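PDB 2HPS: coelenterazine-binding protein with bound coelenterazine from Renilla muelleri, which binds coelenterazine, the luciferin of this sea pansy, and probably lets it react with luciferase and oxygen only once calcium is bound. Local coordinates for residues K15-M20 / S77-A82; Q21-T26 / E37-R42; I31-Y36 / R63-L68. One frame throughout, in Å; residues are numbered along the deposited sequence.

Interaction 1 of 3, residues K15-M20 / S77-A82. With CTZ (c2-hydroxy-coelenterazine), chain B.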
loop_
_atom_site.group_PDB
_atom_site.type_symbol
_atom_site.label_atom_id
_atom_site.label_comp_id
_atom_site.label_asym_id
_atom_site.label_seq_id
_atom_site.Cartn_x
_atom_site.Cartn_y
_atom_site.Cartn_z
ATOM N N LYS A 15 9.982 -3.506 5.539
ATOM C CA LYS A 15 8.782 -3.467 4.733
ATOM C C LYS A 15 8.163 -2.068 4.767
ATOM O O LYS A 15 7.835 -1.503 3.722
ATOM C CB LYS A 15 7.781 -4.509 5.216
ATOM C CG LYS A 15 8.178 -5.959 4.877
ATOM C CD LYS A 15 7.032 -6.930 5.114
ATOM C CE LYS A 15 6.603 -7.006 6.588
ATOM N NZ LYS A 15 5.463 -8.014 6.805
HETATM N N MSE A 16 8.027 -1.514 5.965
HETATM C CA MSE A 16 7.353 -0.218 6.109
HETATM C C MSE A 16 8.154 0.912 5.451
HETATM O O MSE A 16 7.587 1.822 4.862
HETATM C CB MSE A 16 7.049 0.101 7.570
HETATM C CG MSE A 16 6.092 -0.863 8.245
HETATM SE SE MSE A 16 4.359 -1.054 7.273
HETATM C CE MSE A 16 4.662 -2.898 6.484
ATOM N N LYS A 17 9.479 0.854 5.540
ATOM C CA LYS A 17 10.300 1.857 4.864
ATOM C C LYS A 17 10.143 1.799 3.328
ATOM O O LYS A 17 10.174 2.823 2.635
ATOM C CB LYS A 17 11.782 1.716 5.273
ATOM C CG LYS A 17 12.631 2.915 4.817
ATOM C CD LYS A 17 14.124 2.820 5.194
ATOM C CE LYS A 17 14.899 3.946 4.489
ATOM N NZ LYS A 17 16.365 3.846 4.791
ATOM N N THR A 18 9.963 0.595 2.800
ATOM C CA THR A 18 9.765 0.408 1.363
ATOM C C THR A 18 8.442 1.081 0.957
ATOM O O THR A 18 8.376 1.822 -0.030
ATOM C CB THR A 18 9.787 -1.091 1.048
ATOM O OG1 THR A 18 11.059 -1.621 1.481
ATOM C CG2 THR A 18 9.632 -1.339 -0.448
ATOM N N ARG A 19 7.428 0.871 1.781
ATOM C CA ARG A 19 6.108 1.479 1.577
ATOM C C ARG A 19 6.217 3.007 1.663
ATOM O O ARG A 19 5.682 3.727 0.831
ATOM C CB ARG A 19 5.153 0.969 2.657
ATOM C CG ARG A 19 3.783 1.613 2.634
ATOM C CD ARG A 19 2.960 1.077 3.808
ATOM N NE ARG A 19 1.808 1.945 4.088
ATOM C CZ ARG A 19 1.152 1.984 5.250
ATOM N NH1 ARG A 19 1.498 1.192 6.269
ATOM N NH2 ARG A 19 0.124 2.806 5.388
HETATM N N MSE A 20 6.930 3.497 2.664
HETATM C CA MSE A 20 6.991 4.929 2.869
HETATM C C MSE A 20 7.782 5.627 1.785
HETATM O O MSE A 20 7.488 6.785 1.434
HETATM C CB MSE A 20 7.539 5.247 4.254
HETATM C CG MSE A 20 6.646 4.787 5.396
HETATM SE SE MSE A 20 4.919 5.697 5.343
HETATM C CE MSE A 20 3.775 4.533 4.494
ATOM N N SER A 77 10.934 12.198 8.214
ATOM C CA SER A 77 11.738 11.272 7.412
ATOM C C SER A 77 10.954 10.021 7.039
ATOM O O SER A 77 10.023 9.624 7.741
ATOM C CB SER A 77 13.006 10.856 8.155
ATOM O OG SER A 77 12.725 10.013 9.261
ATOM N N VAL A 78 11.349 9.382 5.946
ATOM C CA VAL A 78 10.743 8.094 5.609
ATOM C C VAL A 78 10.941 7.029 6.698
ATOM O O VAL A 78 10.039 6.237 6.938
ATOM C CB VAL A 78 11.169 7.571 4.212
ATOM C CG1 VAL A 78 10.737 8.573 3.133
ATOM C CG2 VAL A 78 12.682 7.289 4.160
ATOM N N GLU A 79 12.089 7.021 7.388
ATOM C CA GLU A 79 12.262 6.015 8.449
ATOM C C GLU A 79 11.441 6.337 9.705
ATOM O O GLU A 79 10.957 5.407 10.363
ATOM C CB GLU A 79 13.744 5.664 8.749
ATOM C CG GLU A 79 13.999 4.616 9.899
ATOM C CD GLU A 79 13.440 3.173 9.686
ATOM O OE1 GLU A 79 13.505 2.369 10.652
ATOM O OE2 GLU A 79 12.958 2.808 8.586
ATOM N N GLU A 80 11.249 7.623 10.017
ATOM C CA GLU A 80 10.371 7.992 11.141
ATOM C C GLU A 80 8.923 7.555 10.862
ATOM O O GLU A 80 8.256 6.999 11.747
ATOM C CB GLU A 80 10.429 9.487 11.448
ATOM C CG GLU A 80 9.639 9.904 12.693
ATOM C CD GLU A 80 9.859 11.365 13.085
ATOM O OE1 GLU A 80 10.984 11.878 12.898
ATOM O OE2 GLU A 80 8.910 11.998 13.585
ATOM N N ALA A 81 8.457 7.789 9.637
ATOM C CA ALA A 81 7.124 7.332 9.232
ATOM C C ALA A 81 7.023 5.806 9.261
ATOM O O ALA A 81 5.988 5.259 9.666
ATOM C CB ALA A 81 6.770 7.870 7.845
ATOM N N ALA A 82 8.096 5.125 8.840
ATOM C CA ALA A 82 8.148 3.659 8.902
ATOM C C ALA A 82 8.015 3.139 10.343
ATOM O O ALA A 82 7.268 2.208 10.613
ATOM C CB ALA A 82 9.428 3.117 8.230
HETATM N N1 CTZ B . 1.023 1.368 -3.535
HETATM C C2 CTZ B . 1.349 2.673 -3.735
HETATM C C3 CTZ B . 2.605 2.584 -4.484
HETATM N N4 CTZ B . 2.947 1.317 -4.699
HETATM C C5 CTZ B . 4.008 0.771 -5.329
HETATM C C6 CTZ B . 4.117 -0.622 -5.373
HETATM N N7 CTZ B . 3.180 -1.413 -4.809
HETATM C C8 CTZ B . 2.100 -0.897 -4.181
HETATM C C9 CTZ B . 1.988 0.578 -4.109
HETATM C C10 CTZ B . 0.577 3.881 -3.261
HETATM C C11 CTZ B . 0.583 3.833 -1.754
HETATM C C12 CTZ B . -0.609 3.602 -1.070
HETATM C C13 CTZ B . -0.637 3.537 0.318
HETATM C C14 CTZ B . 0.560 3.716 1.019
HETATM C C15 CTZ B . 1.767 3.940 0.339
HETATM C C16 CTZ B . 1.780 3.999 -1.056
HETATM O O17 CTZ B . 0.537 3.650 2.374
HETATM O O18 CTZ B . 3.317 3.581 -4.893
HETATM C C19 CTZ B . 5.260 -1.233 -6.087
HETATM C C20 CTZ B . 6.528 -0.648 -6.079
HETATM C C21 CTZ B . 7.578 -1.246 -6.774
HETATM C C22 CTZ B . 7.360 -2.427 -7.497
HETATM C C23 CTZ B . 6.102 -3.011 -7.525
HETATM C C24 CTZ B . 5.048 -2.413 -6.824
HETATM O O25 CTZ B . 8.404 -2.982 -8.170
HETATM C C26 CTZ B . 1.038 -1.751 -3.513
HETATM C C27 CTZ B . 0.018 -2.159 -4.545
HETATM C C28 CTZ B . -1.297 -1.702 -4.487
HETATM C C29 CTZ B . -2.207 -2.112 -5.462
HETATM C C30 CTZ B . -1.787 -2.962 -6.497
HETATM C C31 CTZ B . -0.474 -3.430 -6.545
HETATM C C32 CTZ B . 0.431 -3.030 -5.559
#
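Met16 and Met20, both selenomethionines, turn CG anti to the backbone carbonyl carbon (chi1 -65° in Met20), and each chain then bends at chi2 and chi3. In both, CB already faces segment 77-82; chi1 and the bends beyond it lead the end of the chain away. The motif is the paired EF-hand: helix 6-21 enters the first hand, helix 78-91 leaves the second, and here they pack at 126° between their N-to-C directions, the short axes 8.3 Å apart at closest. Small side chains let the backbones come near. Met16 CB meets Ala82 CB at 3.9 Å, and the SE of Met20, although its chain leads away, still touches Ala81 CB at 3.8 Å. Ala82 CB also presses on the backbone of helix 6-21, 3.5 Å from Lys17 N. One turn earlier, Val78 faces Met20 CB with its backbone O and its CB, so Met16 sits at Ala82 and Met20 spans Val78, Ala81 and Ala82. Lys17 runs out extended past Val78 and Glu79; its CE passes CG2 of Val78, and its CD lies 3.6 Å from Glu79 OE2, the two chains crossing at about a right angle. The opposite charges would attract but do not pair, Lys17 NZ lying 5.2 Å from Glu79 OE2; NZ has a weak hydrogen bond to Asp186 O instead. Ser77 N-caps helix 78-91, its OG accepting from Glu80 N at 2.9 Å. Facing elsewhere than segment 77-82, Arg19 reaches the coelenterazine pocket: its extended chain carries the guanidinium to the ligand phenol, where NE donates to O17 at 2.7 Å and 163°, and NH2 adds a weaker bond to the same oxygen.

Interaction 2 of 3, residues Q21-T26 / E37-R42; sequences QRVDVT and ELIAVR. With CTZ (c2-hydroxy-coelenterazine), chain B.
Val23 and Ile39 make the inner apolar touch, CG2 of Val23 against CD1 of Ile39 at 3.9 Å, the side chains crossing at about a right angle. Ile39 is shared with the bound coelenterazine: its CG2 sits 3.5 Å from C10, and its CD1 lies against the phenol ring that C10 carries. Farther out Val25 and Leu38 meet more loosely, CG1 to CD2 at 4.3 Å. Around the arginines the contacts become mixed. Val25 CG2 approaches Arg42 NH2 at 3.8 Å, while Leu38 CD2 lies over one face of the same guanidinium, offset toward its rim; Arg42 NH1 donates to Val131 O. Arg22 is bent at chi2 and chi3 (-48°), which turns NE to the core oxygen O18; NE donates to it at 2.9 Å and 166°, with O18 in the guanidinium plane and C20 of the ligand over one face. Its NH2 forms a salt bridge to Asp134, which probably eases the repulsion from the Arg42 charge nearby. An alanine in place of Arg22 would probably leave O18 without this donor and Asp134 without this salt-bridge partner. Segment 21-26 leads from the end of helix 6-21 into the loop of the first EF-hand, before strand 30-32; it leans on helix 33-47, whose Ile39 also touches Phe61 of helix 51-68.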
loop_
_atom_site.group_PDB
_atom_site.type_symbol
_atom_site.label_atom_id
_atom_site.label_comp_id
_atom_site.label_asym_id
_atom_site.label_seq_id
_atom_site.Cartn_x
_atom_site.Cartn_y
_atom_site.Cartn_z
ATOM N N GLN A 21 8.764 4.922 1.217
ATOM C CA GLN A 21 9.564 5.496 0.154
ATOM C C GLN A 21 8.708 5.770 -1.076
ATOM O O GLN A 21 9.039 6.659 -1.864
ATOM C CB GLN A 21 10.783 4.642 -0.208
ATOM C CG GLN A 21 11.903 4.836 0.783
ATOM C CD GLN A 21 13.305 4.672 0.215
ATOM O OE1 GLN A 21 13.513 4.211 -0.911
ATOM N NE2 GLN A 21 14.274 5.054 1.013
ATOM N N ARG A 22 7.604 5.032 -1.219
ATOM C CA ARG A 22 6.656 5.274 -2.302
ATOM C C ARG A 22 5.923 6.600 -2.138
ATOM O O ARG A 22 5.436 7.164 -3.124
ATOM C CB ARG A 22 5.650 4.116 -2.437
ATOM C CG ARG A 22 6.300 2.783 -2.825
ATOM C CD ARG A 22 7.060 2.886 -4.146
ATOM N NE ARG A 22 6.248 3.532 -5.183
ATOM C CZ ARG A 22 6.719 3.935 -6.364
ATOM N NH1 ARG A 22 5.906 4.527 -7.226
ATOM N NH2 ARG A 22 7.997 3.745 -6.686
ATOM N N VAL A 23 5.863 7.100 -0.908
ATOM C CA VAL A 23 5.230 8.381 -0.636
ATOM C C VAL A 23 6.215 9.520 -0.974
ATOM O O VAL A 23 5.816 10.635 -1.314
ATOM C CB VAL A 23 4.705 8.441 0.825
ATOM C CG1 VAL A 23 3.923 9.750 1.091
ATOM C CG2 VAL A 23 3.808 7.236 1.133
ATOM N N ASP A 24 7.516 9.208 -0.919
ATOM C CA ASP A 24 8.591 10.169 -1.141
ATOM C C ASP A 24 8.829 10.428 -2.634
ATOM O O ASP A 24 9.793 9.939 -3.234
ATOM C CB ASP A 24 9.886 9.684 -0.447
ATOM C CG ASP A 24 11.039 10.658 -0.612
ATOM O OD1 ASP A 24 10.795 11.837 -0.939
ATOM O OD2 ASP A 24 12.196 10.245 -0.435
ATOM N N VAL A 25 7.945 11.219 -3.228
ATOM C CA VAL A 25 7.899 11.339 -4.677
ATOM C C VAL A 25 9.098 12.127 -5.263
ATOM O O VAL A 25 9.427 11.957 -6.450
ATOM C CB VAL A 25 6.498 11.897 -5.103
ATOM C CG1 VAL A 25 6.368 13.379 -4.735
ATOM C CG2 VAL A 25 6.210 11.641 -6.563
ATOM N N THR A 26 9.760 12.963 -4.457
ATOM C CA THR A 26 10.959 13.664 -4.953
ATOM C C THR A 26 12.272 13.000 -4.543
ATOM O O THR A 26 13.351 13.457 -4.928
ATOM C CB THR A 26 11.005 15.153 -4.562
ATOM O OG1 THR A 26 11.049 15.291 -3.141
ATOM C CG2 THR A 26 9.788 15.906 -5.139
ATOM N N GLU A 37 -1.773 12.525 0.287
ATOM C CA GLU A 37 -2.977 12.922 -0.450
ATOM C C GLU A 37 -2.776 12.826 -1.955
ATOM O O GLU A 37 -3.707 12.536 -2.679
ATOM C CB GLU A 37 -3.370 14.361 -0.099
ATOM C CG GLU A 37 -3.757 14.588 1.357
ATOM C CD GLU A 37 -4.212 16.016 1.610
ATOM O OE1 GLU A 37 -5.372 16.316 1.269
ATOM O OE2 GLU A 37 -3.416 16.829 2.145
ATOM N N LEU A 38 -1.552 13.070 -2.427
ATOM C CA LEU A 38 -1.278 12.952 -3.854
ATOM C C LEU A 38 -1.591 11.549 -4.376
ATOM O O LEU A 38 -2.111 11.394 -5.476
ATOM C CB LEU A 38 0.180 13.312 -4.154
ATOM C CG LEU A 38 0.664 13.160 -5.607
ATOM C CD1 LEU A 38 -0.125 14.027 -6.578
ATOM C CD2 LEU A 38 2.182 13.478 -5.686
ATOM N N ILE A 39 -1.241 10.537 -3.587
ATOM C CA ILE A 39 -1.574 9.147 -3.930
ATOM C C ILE A 39 -3.091 8.969 -4.077
ATOM O O ILE A 39 -3.565 8.425 -5.078
ATOM C CB ILE A 39 -0.986 8.174 -2.895
ATOM C CG1 ILE A 39 0.536 8.235 -2.984
ATOM C CG2 ILE A 39 -1.513 6.732 -3.136
ATOM C CD1 ILE A 39 1.256 7.556 -1.861
ATOM N N ALA A 40 -3.857 9.475 -3.108
ATOM C CA ALA A 40 -5.314 9.380 -3.197
ATOM C C ALA A 40 -5.859 10.107 -4.442
ATOM O O ALA A 40 -6.788 9.637 -5.095
ATOM C CB ALA A 40 -5.965 9.897 -1.898
ATOM N N VAL A 41 -5.273 11.255 -4.780
ATOM C CA VAL A 41 -5.674 11.975 -5.998
ATOM C C VAL A 41 -5.375 11.163 -7.275
ATOM O O VAL A 41 -6.181 11.118 -8.216
ATOM C CB VAL A 41 -5.001 13.373 -6.068
ATOM C CG1 VAL A 41 -5.131 13.974 -7.475
ATOM C CG2 VAL A 41 -5.611 14.306 -5.011
ATOM N N ARG A 42 -4.208 10.523 -7.312
ATOM C CA ARG A 42 -3.874 9.683 -8.453
ATOM C C ARG A 42 -4.845 8.496 -8.564
ATOM O O ARG A 42 -5.238 8.110 -9.675
ATOM C CB ARG A 42 -2.416 9.231 -8.359
ATOM C CG ARG A 42 -1.411 10.392 -8.588
ATOM C CD ARG A 42 0.001 9.825 -8.516
ATOM N NE ARG A 42 1.028 10.819 -8.841
ATOM C CZ ARG A 42 2.324 10.587 -8.680
ATOM N NH1 ARG A 42 2.710 9.412 -8.195
ATOM N NH2 ARG A 42 3.228 11.520 -8.990
HETATM N N1 CTZ B . 1.023 1.368 -3.535
HETATM C C2 CTZ B . 1.349 2.673 -3.735
HETATM C C3 CTZ B . 2.605 2.584 -4.484
HETATM N N4 CTZ B . 2.947 1.317 -4.699
HETATM C C5 CTZ B . 4.008 0.771 -5.329
HETATM C C6 CTZ B . 4.117 -0.622 -5.373
HETATM N N7 CTZ B . 3.180 -1.413 -4.809
HETATM C C8 CTZ B . 2.100 -0.897 -4.181
HETATM C C9 CTZ B . 1.988 0.578 -4.109
HETATM C C10 CTZ B . 0.577 3.881 -3.261
HETATM C C11 CTZ B . 0.583 3.833 -1.754
HETATM C C12 CTZ B . -0.609 3.602 -1.070
HETATM C C13 CTZ B . -0.637 3.537 0.318
HETATM C C14 CTZ B . 0.560 3.716 1.019
HETATM C C15 CTZ B . 1.767 3.940 0.339
HETATM C C16 CTZ B . 1.780 3.999 -1.056
HETATM O O17 CTZ B . 0.537 3.650 2.374
HETATM O O18 CTZ B . 3.317 3.581 -4.893
HETATM C C19 CTZ B . 5.260 -1.233 -6.087
HETATM C C20 CTZ B . 6.528 -0.648 -6.079
HETATM C C21 CTZ B . 7.578 -1.246 -6.774
HETATM C C22 CTZ B . 7.360 -2.427 -7.497
HETATM C C23 CTZ B . 6.102 -3.011 -7.525
HETATM C C24 CTZ B . 5.048 -2.413 -6.824
HETATM O O25 CTZ B . 8.404 -2.982 -8.170
HETATM C C26 CTZ B . 1.038 -1.751 -3.513
HETATM C C27 CTZ B . 0.018 -2.159 -4.545
HETATM C C28 CTZ B . -1.297 -1.702 -4.487
HETATM C C29 CTZ B . -2.207 -2.112 -5.462
HETATM C C30 CTZ B . -1.787 -2.962 -6.497
HETATM C C31 CTZ B . -0.474 -3.430 -6.545
HETATM C C32 CTZ B . 0.431 -3.030 -5.559
#

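Interaction 3 of 3, residues I31-Y36 / R63-L68; sequences ISREDY and RVADQL. With CTZ (c2-hydroxy-coelenterazine), chain B.
Arg33, CG anti to the backbone N and the chain extended from CG to NE, reaches out to Asp66 and closes the outer side with a salt bridge, NH1 to OD1 at 2.8 Å and 168°. The carboxylate oxygen is met nearly head-on, lies close to the guanidinium plane, and the planar groups are only 22° apart. NH1 also donates to Leu70 O, so one nitrogen serves two acceptors; Arg33 has two conformers, however, and the bridge may be partial. Inside, Tyr36 turns its ring to Ala65 and Leu68 of helix 51-68. Leu68 CD1 covers one face in a CH-pi contact, 4.2 Å from the ring centroid and 26° off its normal, while Ala65 CB touches CD2 at 3.9 Å. Val64 CG1 comes within 3.5 Å of the Tyr36 OH. That hydroxyl is well satisfied: it shares a 2.6 Å hydrogen bond with O17 of coelenterazine, an oxygen lying in the plane of the Tyr36 ring, either oxygen being a possible donor, and is also bonded to Arg19 NH2 and Gln103 NE2. Ser32 and Asp35 start helix 33-47 with a capping box, OG and OD2 each accepting weakly from the other's backbone N. This contact joins the exiting helix of the first EF-hand to the entering helix of the second. The apolar packing and three polar partners on OH are consistent with the Tyr36 ring being fixed beside O17.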
loop_
_atom_site.group_PDB
_atom_site.type_symbol
_atom_site.label_atom_id
_atom_site.label_comp_id
_atom_site.label_asym_id
_atom_site.label_seq_id
_atom_site.Cartn_x
_atom_site.Cartn_y
_atom_site.Cartn_z
ATOM N N ILE A 31 8.695 12.986 3.814
ATOM C CA ILE A 31 7.312 12.936 3.323
ATOM C C ILE A 31 6.382 13.791 4.184
ATOM O O ILE A 31 6.695 14.126 5.335
ATOM C CB ILE A 31 6.769 11.490 3.243
ATOM C CG1 ILE A 31 6.824 10.781 4.609
ATOM C CG2 ILE A 31 7.516 10.693 2.149
ATOM C CD1 ILE A 31 6.043 9.452 4.643
ATOM N N SER A 32 5.222 14.111 3.626
ATOM C CA SER A 32 4.254 14.939 4.333
ATOM C C SER A 32 2.844 14.475 4.018
ATOM O O SER A 32 2.624 13.658 3.099
ATOM C CB SER A 32 4.385 16.384 3.861
ATOM O OG SER A 32 3.920 16.479 2.532
ATOM N N ARG A 33 1.894 15.052 4.756
ATOM C CA ARG A 33 0.467 14.780 4.567
ATOM C C ARG A 33 0.063 14.960 3.118
ATOM O O ARG A 33 -0.591 14.083 2.538
ATOM C CB ARG A 33 -0.327 15.723 5.461
ATOM C CG ARG A 33 -1.789 15.394 5.669
ATOM C CD ARG A 33 -2.388 16.281 6.752
ATOM N NE ARG A 33 -3.785 15.946 7.009
ATOM C CZ ARG A 33 -4.189 15.055 7.911
ATOM N NH1 ARG A 33 -3.300 14.406 8.651
ATOM N NH2 ARG A 33 -5.487 14.819 8.076
ATOM N N GLU A 34 0.459 16.079 2.491
ATOM C CA GLU A 34 0.019 16.294 1.111
ATOM C C GLU A 34 0.635 15.313 0.117
ATOM O O GLU A 34 0.015 15.000 -0.877
ATOM C CB GLU A 34 0.189 17.745 0.632
ATOM C CG GLU A 34 1.585 18.286 0.697
ATOM C CD GLU A 34 1.830 19.079 1.971
ATOM O OE1 GLU A 34 2.327 20.229 1.842
ATOM O OE2 GLU A 34 1.523 18.570 3.087
ATOM N N ASP A 35 1.851 14.835 0.394
ATOM C CA ASP A 35 2.454 13.752 -0.410
ATOM C C ASP A 35 1.558 12.501 -0.387
ATOM O O ASP A 35 1.387 11.812 -1.405
ATOM C CB ASP A 35 3.848 13.386 0.122
ATOM C CG ASP A 35 4.872 14.523 -0.016
ATOM O OD1 ASP A 35 4.758 15.370 -0.928
ATOM O OD2 ASP A 35 5.825 14.538 0.796
ATOM N N TYR A 36 1.001 12.210 0.782
ATOM C CA TYR A 36 0.091 11.077 0.929
ATOM C C TYR A 36 -1.230 11.312 0.171
ATOM O O TYR A 36 -1.725 10.434 -0.541
ATOM C CB TYR A 36 -0.110 10.767 2.420
ATOM C CG TYR A 36 -0.352 9.296 2.708
ATOM C CD1 TYR A 36 0.513 8.306 2.201
ATOM C CD2 TYR A 36 -1.427 8.894 3.514
ATOM C CE1 TYR A 36 0.284 6.949 2.467
ATOM C CE2 TYR A 36 -1.652 7.551 3.790
ATOM C CZ TYR A 36 -0.804 6.586 3.262
ATOM O OH TYR A 36 -1.055 5.259 3.556
ATOM N N ARG A 63 -6.943 9.518 7.358
ATOM C CA ARG A 63 -7.067 8.752 8.595
ATOM C C ARG A 63 -5.782 7.962 8.882
ATOM O O ARG A 63 -5.260 7.961 10.007
ATOM C CB ARG A 63 -8.280 7.816 8.516
ATOM C CG ARG A 63 -8.650 7.202 9.893
ATOM C CD ARG A 63 -9.854 6.253 9.741
ATOM N NE ARG A 63 -9.480 5.009 9.067
ATOM C CZ ARG A 63 -8.891 3.978 9.670
ATOM N NH1 ARG A 63 -8.604 4.029 10.968
ATOM N NH2 ARG A 63 -8.571 2.902 8.967
ATOM N N VAL A 64 -5.282 7.293 7.847
ATOM C CA VAL A 64 -4.010 6.567 7.910
ATOM C C VAL A 64 -2.835 7.548 8.090
ATOM O O VAL A 64 -1.953 7.287 8.898
ATOM C CB VAL A 64 -3.852 5.614 6.701
ATOM C CG1 VAL A 64 -2.502 4.893 6.722
ATOM C CG2 VAL A 64 -4.990 4.586 6.711
ATOM N N ALA A 65 -2.862 8.692 7.403
ATOM C CA ALA A 65 -1.803 9.719 7.585
ATOM C C ALA A 65 -1.635 10.096 9.057
ATOM O O ALA A 65 -0.512 10.261 9.555
ATOM C CB ALA A 65 -2.088 10.956 6.734
ATOM N N ASP A 66 -2.753 10.208 9.767
ATOM C CA ASP A 66 -2.707 10.501 11.206
ATOM C C ASP A 66 -1.920 9.443 11.973
ATOM O O ASP A 66 -1.083 9.757 12.827
ATOM C CB ASP A 66 -4.114 10.637 11.790
ATOM C CG ASP A 66 -4.854 11.883 11.293
ATOM O OD1 ASP A 66 -4.226 12.824 10.754
ATOM O OD2 ASP A 66 -6.100 11.905 11.422
ATOM N N GLN A 67 -2.170 8.179 11.654
ATOM C CA GLN A 67 -1.437 7.082 12.277
ATOM C C GLN A 67 0.059 7.107 11.929
ATOM O O GLN A 67 0.906 6.723 12.752
ATOM C CB GLN A 67 -2.048 5.753 11.846
ATOM C CG GLN A 67 -3.565 5.658 12.128
ATOM C CD GLN A 67 -4.171 4.320 11.701
ATOM O OE1 GLN A 67 -5.211 3.890 12.221
ATOM N NE2 GLN A 67 -3.531 3.662 10.750
ATOM N N LEU A 68 0.371 7.541 10.710
ATOM C CA LEU A 68 1.752 7.568 10.231
ATOM C C LEU A 68 2.538 8.751 10.803
ATOM O O LEU A 68 3.745 8.845 10.614
ATOM C CB LEU A 68 1.796 7.576 8.701
ATOM C CG LEU A 68 1.171 6.326 8.059
ATOM C CD1 LEU A 68 1.110 6.466 6.533
ATOM C CD2 LEU A 68 1.931 5.063 8.494
HETATM N N1 CTZ B . 1.023 1.368 -3.535
HETATM C C2 CTZ B . 1.349 2.673 -3.735
HETATM C C3 CTZ B . 2.605 2.584 -4.484
HETATM N N4 CTZ B . 2.947 1.317 -4.699
HETATM C C5 CTZ B . 4.008 0.771 -5.329
HETATM C C6 CTZ B . 4.117 -0.622 -5.373
HETATM N N7 CTZ B . 3.180 -1.413 -4.809
HETATM C C8 CTZ B . 2.100 -0.897 -4.181
HETATM C C9 CTZ B . 1.988 0.578 -4.109
HETATM C C10 CTZ B . 0.577 3.881 -3.261
HETATM C C11 CTZ B . 0.583 3.833 -1.754
HETATM C C12 CTZ B . -0.609 3.602 -1.070
HETATM C C13 CTZ B . -0.637 3.537 0.318
HETATM C C14 CTZ B . 0.560 3.716 1.019
HETATM C C15 CTZ B . 1.767 3.940 0.339
HETATM C C16 CTZ B . 1.780 3.999 -1.056
HETATM O O17 CTZ B . 0.537 3.650 2.374
HETATM O O18 CTZ B . 3.317 3.581 -4.893
HETATM C C19 CTZ B . 5.260 -1.233 -6.087
HETATM C C20 CTZ B . 6.528 -0.648 -6.079
HETATM C C21 CTZ B . 7.578 -1.246 -6.774
HETATM C C22 CTZ B . 7.360 -2.427 -7.497
HETATM C C23 CTZ B . 6.102 -3.011 -7.525
HETATM C C24 CTZ B . 5.048 -2.413 -6.824
HETATM O O25 CTZ B . 8.404 -2.982 -8.170
HETATM C C26 CTZ B . 1.038 -1.751 -3.513
HETATM C C27 CTZ B . 0.018 -2.159 -4.545
HETATM C C28 CTZ B . -1.297 -1.702 -4.487
HETATM C C29 CTZ B . -2.207 -2.112 -5.462
HETATM C C30 CTZ B . -1.787 -2.962 -6.497
HETATM C C31 CTZ B . -0.474 -3.430 -6.545
HETATM C C32 CTZ B . 0.431 -3.030 -5.559
#

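In the fold
Interactions 1 and 3 are mainly buried and join the two N-terminal EF-hands, interaction 1 through helices 6-21 and 78-91, interaction 3 through helices 33-47 and 51-68. Interaction 2 stays within the first hand and reaches the surface at Val25. Interactions 2 and 3 share helix 33-47, and Val23 packs against Tyr36 between them; Ile31 and Ala81 similarly tie interaction 3 to interaction 1. Chemistry follows place: 15-20/77-82 is buried and mainly apolar, 21-26/37-42 mixes aliphatic and arginine contacts, and 31-36/63-68 keeps its aromatic ring in the buried part and its salt bridge at the exposed Asp66 edge. All three reach coelenterazine, with interactions 1 and 3 gripping O17 and interaction 2 O18.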